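Cytochrome C'' (Methylophilus methylotrophus, PDB 1GU2) probably serves as a monomeric electron-transfer protein, carrying a covalently bound heme c whose reduction appears to be coupled to proton transfer. Local coordinates at residues Lys45-Ala48 with Cys49-His53; Ile70-Ala74 with Pro75-Thr79. All coordinates share one frame; numbering follows the deposited sequence.

Contact 1. Residues Lys45-Ala48 with Cys49-His53. With HEC (heme c), chain C.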
loop_
_atom_site.group_PDB
_atom_site.type_symbol
_atom_site.label_atom_id
_atom_site.label_comp_id
_atom_site.label_asym_id
_atom_site.label_seq_id
_atom_site.Cartn_x
_atom_site.Cartn_y
_atom_site.Cartn_z
ATOM N N LYS A 45 -18.893 8.527 -6.728
ATOM C CA LYS A 45 -18.119 7.675 -7.634
ATOM C C LYS A 45 -17.262 6.732 -6.809
ATOM O O LYS A 45 -16.658 7.110 -5.791
ATOM C CB LYS A 45 -17.237 8.546 -8.502
ATOM C CG LYS A 45 -16.354 7.799 -9.452
ATOM C CD LYS A 45 -16.923 7.381 -10.721
ATOM C CE LYS A 45 -15.982 6.582 -11.616
ATOM N NZ LYS A 45 -15.533 5.241 -11.032
ATOM N N GLU A 46 -17.142 5.498 -7.237
ATOM C CA GLU A 46 -16.273 4.537 -6.586
ATOM C C GLU A 46 -14.837 4.646 -7.087
ATOM O O GLU A 46 -14.618 4.959 -8.267
ATOM C CB GLU A 46 -16.797 3.123 -6.865
ATOM C CG GLU A 46 -18.101 2.854 -6.141
ATOM C CD GLU A 46 -18.664 1.477 -6.418
ATOM O OE1 GLU A 46 -18.217 0.830 -7.384
ATOM O OE2 GLU A 46 -19.592 1.191 -5.639
ATOM N N ALA A 47 -13.886 4.380 -6.222
ATOM C CA ALA A 47 -12.468 4.266 -6.628
ATOM C C ALA A 47 -11.813 3.203 -5.744
ATOM O O ALA A 47 -12.380 2.813 -4.743
ATOM C CB ALA A 47 -11.722 5.589 -6.493
ATOM N N ALA A 48 -10.634 2.767 -6.139
ATOM C CA ALA A 48 -9.821 1.812 -5.370
ATOM C C ALA A 48 -8.361 2.209 -5.515
ATOM O O ALA A 48 -8.006 2.944 -6.444
ATOM C CB ALA A 48 -9.979 0.383 -5.885
ATOM N N CYS A 49 -7.496 1.706 -4.653
ATOM C CA CYS A 49 -6.057 1.903 -4.893
ATOM C C CYS A 49 -5.678 1.451 -6.334
ATOM O O CYS A 49 -4.871 2.097 -7.003
ATOM C CB CYS A 49 -5.209 1.134 -3.895
ATOM S SG CYS A 49 -5.672 1.302 -2.156
ATOM N N ALA A 50 -6.274 0.338 -6.741
ATOM C CA ALA A 50 -6.045 -0.211 -8.065
ATOM C C ALA A 50 -6.499 0.685 -9.216
ATOM O O ALA A 50 -6.082 0.488 -10.365
ATOM C CB ALA A 50 -6.769 -1.567 -8.162
ATOM N N SER A 51 -7.341 1.693 -8.936
ATOM C CA SER A 51 -7.761 2.611 -9.985
ATOM C C SER A 51 -6.569 3.309 -10.613
ATOM O O SER A 51 -6.570 3.532 -11.811
ATOM C CB SER A 51 -8.703 3.675 -9.452
ATOM O OG SER A 51 -9.913 3.120 -8.951
ATOM N N CYS A 52 -5.586 3.664 -9.772
ATOM C CA CYS A 52 -4.378 4.325 -10.239
ATOM C C CYS A 52 -3.213 3.362 -10.344
ATOM O O CYS A 52 -2.368 3.493 -11.226
ATOM C CB CYS A 52 -4.007 5.480 -9.297
ATOM S SG CYS A 52 -5.250 6.780 -9.361
ATOM N N HIS A 53 -3.110 2.384 -9.455
ATOM C CA HIS A 53 -1.903 1.526 -9.402
ATOM C C HIS A 53 -2.080 0.252 -10.190
ATOM O O HIS A 53 -1.152 -0.569 -10.254
ATOM C CB HIS A 53 -1.557 1.246 -7.921
ATOM C CG HIS A 53 -1.118 2.482 -7.201
ATOM N ND1 HIS A 53 0.063 3.132 -7.476
ATOM C CD2 HIS A 53 -1.642 3.195 -6.200
ATOM C CE1 HIS A 53 0.219 4.191 -6.665
ATOM N NE2 HIS A 53 -0.821 4.260 -5.874
HETATM FE FE HEC C . -0.990 5.658 -4.424
HETATM C CHA HEC C . 2.288 6.644 -4.479
HETATM C CHB HEC C . -0.213 3.262 -2.124
HETATM C CHC HEC C . -4.341 5.020 -4.012
HETATM C CHD HEC C . -1.683 7.818 -6.998
HETATM N NA HEC C . 0.691 5.025 -3.536
HETATM C C1A HEC C . 1.982 5.566 -3.667
HETATM C C2A HEC C . 2.898 4.847 -2.825
HETATM C C3A HEC C . 2.209 3.873 -2.207
HETATM C C4A HEC C . 0.831 4.004 -2.614
HETATM C CMA HEC C . 2.733 2.818 -1.200
HETATM C CAA HEC C . 4.397 5.165 -2.690
HETATM C CBA HEC C . 4.691 6.125 -1.523
HETATM C CGA HEC C . 6.141 6.449 -1.410
HETATM O O1A HEC C . 6.466 7.573 -0.969
HETATM O O2A HEC C . 7.005 5.621 -1.745
HETATM N NB HEC C . -2.056 4.401 -3.277
HETATM C C1B HEC C . -1.568 3.504 -2.368
HETATM C C2B HEC C . -2.678 2.871 -1.667
HETATM C C3B HEC C . -3.831 3.387 -2.178
HETATM C C4B HEC C . -3.436 4.323 -3.205
HETATM C CMB HEC C . -2.549 1.823 -0.548
HETATM C CAB HEC C . -5.300 3.063 -1.816
HETATM C CBB HEC C . -5.589 3.342 -0.343
HETATM N NC HEC C . -2.663 6.283 -5.332
HETATM C C1C HEC C . -3.965 5.872 -5.039
HETATM C C2C HEC C . -4.878 6.447 -6.003
HETATM C C3C HEC C . -4.139 7.215 -6.859
HETATM C C4C HEC C . -2.769 7.126 -6.440
HETATM C CMC HEC C . -6.386 6.124 -6.001
HETATM C CAC HEC C . -4.566 7.973 -8.117
HETATM C CBC HEC C . -5.648 9.014 -7.852
HETATM N ND HEC C . 0.079 6.946 -5.504
HETATM C C1D HEC C . -0.396 7.791 -6.517
HETATM C C2D HEC C . 0.638 8.711 -6.913
HETATM C C3D HEC C . 1.701 8.509 -6.078
HETATM C C4D HEC C . 1.403 7.331 -5.294
HETATM C CMD HEC C . 0.521 9.755 -8.038
HETATM C CAD HEC C . 2.952 9.416 -5.968
HETATM C CBD HEC C . 3.942 9.224 -7.144
HETATM C CGD HEC C . 4.982 8.150 -6.902
HETATM O O1D HEC C . 5.581 7.601 -7.873
HETATM O O2D HEC C . 5.263 7.830 -5.717
#
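Ala48 and Ser51 are joined by two hydrogen bonds where the extended chain of Lys45-Ala48 bends into the short helix 49-53, the CXXCH heme-attachment motif of c-type cytochromes. Ser51 N donates to Ala48 O at 2.9 Å. In return the Ser51 hydroxyl bends back and accepts from Ala48 N, with 2.9 Å between OG and N and an N-H...O angle of 157°. This is possible because OG lies beside its own backbone N, chi1 -63°. Serine suits the place because a short arm with an acceptor can satisfy an N-H that the turn leaves behind, and the small methyl of Ala47, its CB 3.9 Å from Ser51 OG, lets the hydroxyl come close to the backbone. Further on, Cys49 O takes two bonds, one from His53 N at 3.0 Å and one from Cys52 N at 3.3 Å, which place the motif's last residues on one helical turn. That turn presents two thioether links and one iron ligand to the heme: Cys49 SG is bonded to CAB at 1.8 Å, Cys52 SG to CAC at 1.9 Å, and His53 NE2 binds the iron at 2.0 Å. His95 supplies the other axial nitrogen. Two thioethers and a metal bond on five consecutive residues probably leave the heme little freedom to tilt or slide against this helix, so the axial imidazole and the porphyrin are likely to be held as one unit.

Contact 2. Residues Ile70-Ala74 with Pro75-Thr79. With HEC (heme c), chain C.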
loop_
_atom_site.group_PDB
_atom_site.type_symbol
_atom_site.label_atom_id
_atom_site.label_comp_id
_atom_site.label_asym_id
_atom_site.label_seq_id
_atom_site.Cartn_x
_atom_site.Cartn_y
_atom_site.Cartn_z
ATOM N N ILE A 70 2.766 6.238 -13.136
ATOM C CA ILE A 70 3.247 6.022 -11.779
ATOM C C ILE A 70 4.157 4.801 -11.716
ATOM O O ILE A 70 3.733 3.722 -12.099
ATOM C CB ILE A 70 2.091 5.834 -10.799
ATOM C CG1 ILE A 70 1.017 6.926 -10.879
ATOM C CG2 ILE A 70 2.635 5.783 -9.390
ATOM C CD1 ILE A 70 -0.248 6.529 -10.165
ATOM N N PRO A 71 5.406 4.905 -11.271
ATOM C CA PRO A 71 6.233 3.703 -11.188
ATOM C C PRO A 71 5.588 2.624 -10.322
ATOM O O PRO A 71 4.770 2.890 -9.409
ATOM C CB PRO A 71 7.513 4.255 -10.549
ATOM C CG PRO A 71 7.582 5.685 -11.029
ATOM C CD PRO A 71 6.109 6.140 -10.925
ATOM N N PRO A 72 5.974 1.357 -10.515
ATOM C CA PRO A 72 5.385 0.288 -9.713
ATOM C C PRO A 72 5.594 0.499 -8.212
ATOM O O PRO A 72 6.579 1.134 -7.773
ATOM C CB PRO A 72 6.158 -0.943 -10.194
ATOM C CG PRO A 72 6.604 -0.590 -11.601
ATOM C CD PRO A 72 6.939 0.873 -11.507
ATOM N N LEU A 73 4.680 -0.074 -7.416
ATOM C CA LEU A 73 4.788 -0.095 -5.967
ATOM C C LEU A 73 5.577 -1.271 -5.380
ATOM O O LEU A 73 6.162 -1.139 -4.308
ATOM C CB LEU A 73 3.395 -0.109 -5.352
ATOM C CG LEU A 73 2.494 1.108 -5.673
ATOM C CD1 LEU A 73 1.204 1.035 -4.862
ATOM C CD2 LEU A 73 3.240 2.425 -5.433
ATOM N N ALA A 74 5.607 -2.420 -6.087
ATOM C CA ALA A 74 6.248 -3.602 -5.532
ATOM C C ALA A 74 7.754 -3.445 -5.464
ATOM O O ALA A 74 8.394 -3.190 -6.492
ATOM C CB ALA A 74 5.885 -4.807 -6.384
ATOM N N PRO A 75 8.369 -3.534 -4.287
ATOM C CA PRO A 75 9.811 -3.206 -4.162
ATOM C C PRO A 75 10.766 -4.210 -4.771
ATOM O O PRO A 75 11.912 -3.848 -5.039
ATOM C CB PRO A 75 10.023 -3.054 -2.651
ATOM C CG PRO A 75 8.959 -3.901 -2.060
ATOM C CD PRO A 75 7.747 -3.748 -2.977
ATOM N N ARG A 76 10.316 -5.419 -5.082
ATOM C CA ARG A 76 11.201 -6.334 -5.846
ATOM C C ARG A 76 11.328 -5.878 -7.294
ATOM O O ARG A 76 12.341 -6.131 -7.942
ATOM C CB ARG A 76 10.717 -7.775 -5.688
ATOM C CG ARG A 76 11.582 -8.778 -6.447
ATOM C CD ARG A 76 13.007 -8.852 -6.013
ATOM N NE ARG A 76 13.298 -9.299 -4.656
ATOM C CZ ARG A 76 14.387 -8.938 -3.954
ATOM N NH1 ARG A 76 14.586 -9.387 -2.717
ATOM N NH2 ARG A 76 15.339 -8.126 -4.417
ATOM N N VAL A 77 10.305 -5.190 -7.811
ATOM C CA VAL A 77 10.294 -4.719 -9.180
ATOM C C VAL A 77 10.863 -3.326 -9.275
ATOM O O VAL A 77 11.714 -3.064 -10.135
ATOM C CB VAL A 77 8.868 -4.750 -9.717
ATOM C CG1 VAL A 77 8.758 -4.172 -11.123
ATOM C CG2 VAL A 77 8.459 -6.222 -9.661
ATOM N N ASN A 78 10.422 -2.434 -8.406
ATOM C CA ASN A 78 10.969 -1.086 -8.326
ATOM C C ASN A 78 11.712 -0.953 -7.015
ATOM O O ASN A 78 11.104 -0.638 -5.988
ATOM C CB ASN A 78 9.802 -0.076 -8.422
ATOM C CG ASN A 78 10.273 1.359 -8.298
ATOM O OD1 ASN A 78 11.477 1.661 -8.225
ATOM N ND2 ASN A 78 9.330 2.268 -8.267
ATOM N N THR A 79 13.004 -1.163 -7.021
ATOM C CA THR A 79 13.793 -1.255 -5.803
ATOM C C THR A 79 13.981 0.083 -5.120
ATOM O O THR A 79 14.428 0.093 -3.986
ATOM C CB THR A 79 15.172 -1.912 -6.083
ATOM O OG1 THR A 79 15.886 -1.046 -6.979
ATOM C CG2 THR A 79 15.019 -3.264 -6.736
HETATM FE FE HEC C . -0.990 5.658 -4.424
HETATM C CHA HEC C . 2.288 6.644 -4.479
HETATM C CHB HEC C . -0.213 3.262 -2.124
HETATM C CHC HEC C . -4.341 5.020 -4.012
HETATM C CHD HEC C . -1.683 7.818 -6.998
HETATM N NA HEC C . 0.691 5.025 -3.536
HETATM C C1A HEC C . 1.982 5.566 -3.667
HETATM C C2A HEC C . 2.898 4.847 -2.825
HETATM C C3A HEC C . 2.209 3.873 -2.207
HETATM C C4A HEC C . 0.831 4.004 -2.614
HETATM C CMA HEC C . 2.733 2.818 -1.200
HETATM C CAA HEC C . 4.397 5.165 -2.690
HETATM C CBA HEC C . 4.691 6.125 -1.523
HETATM C CGA HEC C . 6.141 6.449 -1.410
HETATM O O1A HEC C . 6.466 7.573 -0.969
HETATM O O2A HEC C . 7.005 5.621 -1.745
HETATM N NB HEC C . -2.056 4.401 -3.277
HETATM C C1B HEC C . -1.568 3.504 -2.368
HETATM C C2B HEC C . -2.678 2.871 -1.667
HETATM C C3B HEC C . -3.831 3.387 -2.178
HETATM C C4B HEC C . -3.436 4.323 -3.205
HETATM C CMB HEC C . -2.549 1.823 -0.548
HETATM C CAB HEC C . -5.300 3.063 -1.816
HETATM C CBB HEC C . -5.589 3.342 -0.343
HETATM N NC HEC C . -2.663 6.283 -5.332
HETATM C C1C HEC C . -3.965 5.872 -5.039
HETATM C C2C HEC C . -4.878 6.447 -6.003
HETATM C C3C HEC C . -4.139 7.215 -6.859
HETATM C C4C HEC C . -2.769 7.126 -6.440
HETATM C CMC HEC C . -6.386 6.124 -6.001
HETATM C CAC HEC C . -4.566 7.973 -8.117
HETATM C CBC HEC C . -5.648 9.014 -7.852
HETATM N ND HEC C . 0.079 6.946 -5.504
HETATM C C1D HEC C . -0.396 7.791 -6.517
HETATM C C2D HEC C . 0.638 8.711 -6.913
HETATM C C3D HEC C . 1.701 8.509 -6.078
HETATM C C4D HEC C . 1.403 7.331 -5.294
HETATM C CMD HEC C . 0.521 9.755 -8.038
HETATM C CAD HEC C . 2.952 9.416 -5.968
HETATM C CBD HEC C . 3.942 9.224 -7.144
HETATM C CGD HEC C . 4.982 8.150 -6.902
HETATM O O1D HEC C . 5.581 7.601 -7.873
HETATM O O2D HEC C . 5.263 7.830 -5.717
#
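Ala74 O accepts from both Val77 N and Asn78 N, closing a single alpha-turn in the loop between strand 69-70 and helix 85-100. The bond from Asn78 N is the straighter, 2.9 Å to Ala74 O with an N-H...O angle of 176°. Val77 N, 3.1 Å from Ala74 O, makes a more bent bond, with an angle of 138°. Pro75 fits the start of the turn, since its nitrogen has no hydrogen that would need an acceptor, and its ring packs against helices 2-19 and 106-118.

A side-chain bond ties the turn to the segment before it. Asn78 ND2 donates to Pro72 O at 3.0 Å, in the plane of that carbonyl, and the oxygen lies close to the plane of the amide; CG anti to the backbone N (chi1 178°) carries the amide back to Pro72. Pro72 O also accepts from Arg81 NE, while Pro71 O takes Arg81 NH1; the same guanidinium reaches the heme through NH2. The other end of the amide is used as well: Asn78 OD1 accepts from Lys80 N in an Asx turn. With an alanine in place of Asn78, Pro72 O would probably lose one donor and Lys80 N its side-chain acceptor, and the loop beside Arg81 is likely to hold its shape less firmly.

Apolar groups fill in around these bonds, Pro72 CG lying 4.2 Å from Val77 CG1. Leucine suits position 73 because its forked end spreads over one pyrrole of the heme: CD2 of Leu73 rests 3.6 Å from heme C2A, and its CD1 lies 3.7 Å from heme C4A.

Contact 1 and contact 2 have centres about 18 Å apart, yet they meet on the face of the heme where His53 binds the iron. Leu73 CD1 lies 3.5 Å from His53 ND1, and Ile70 CG2 packs 4.0 Å from His53 CE1, so residues 70-74 help to wall in the axial imidazole that residues 49-53 supply. Ile70 CD1 also comes within 3.9 Å of Cys52 O, extending the wall along the helix. The two thus divide the work: residues 49-53 bind the heme by covalent and metal bonds, whereas Ile70, Pro71 and Leu73 pack against it. Both contacts gather around the His53 face, while His95 binds on the other.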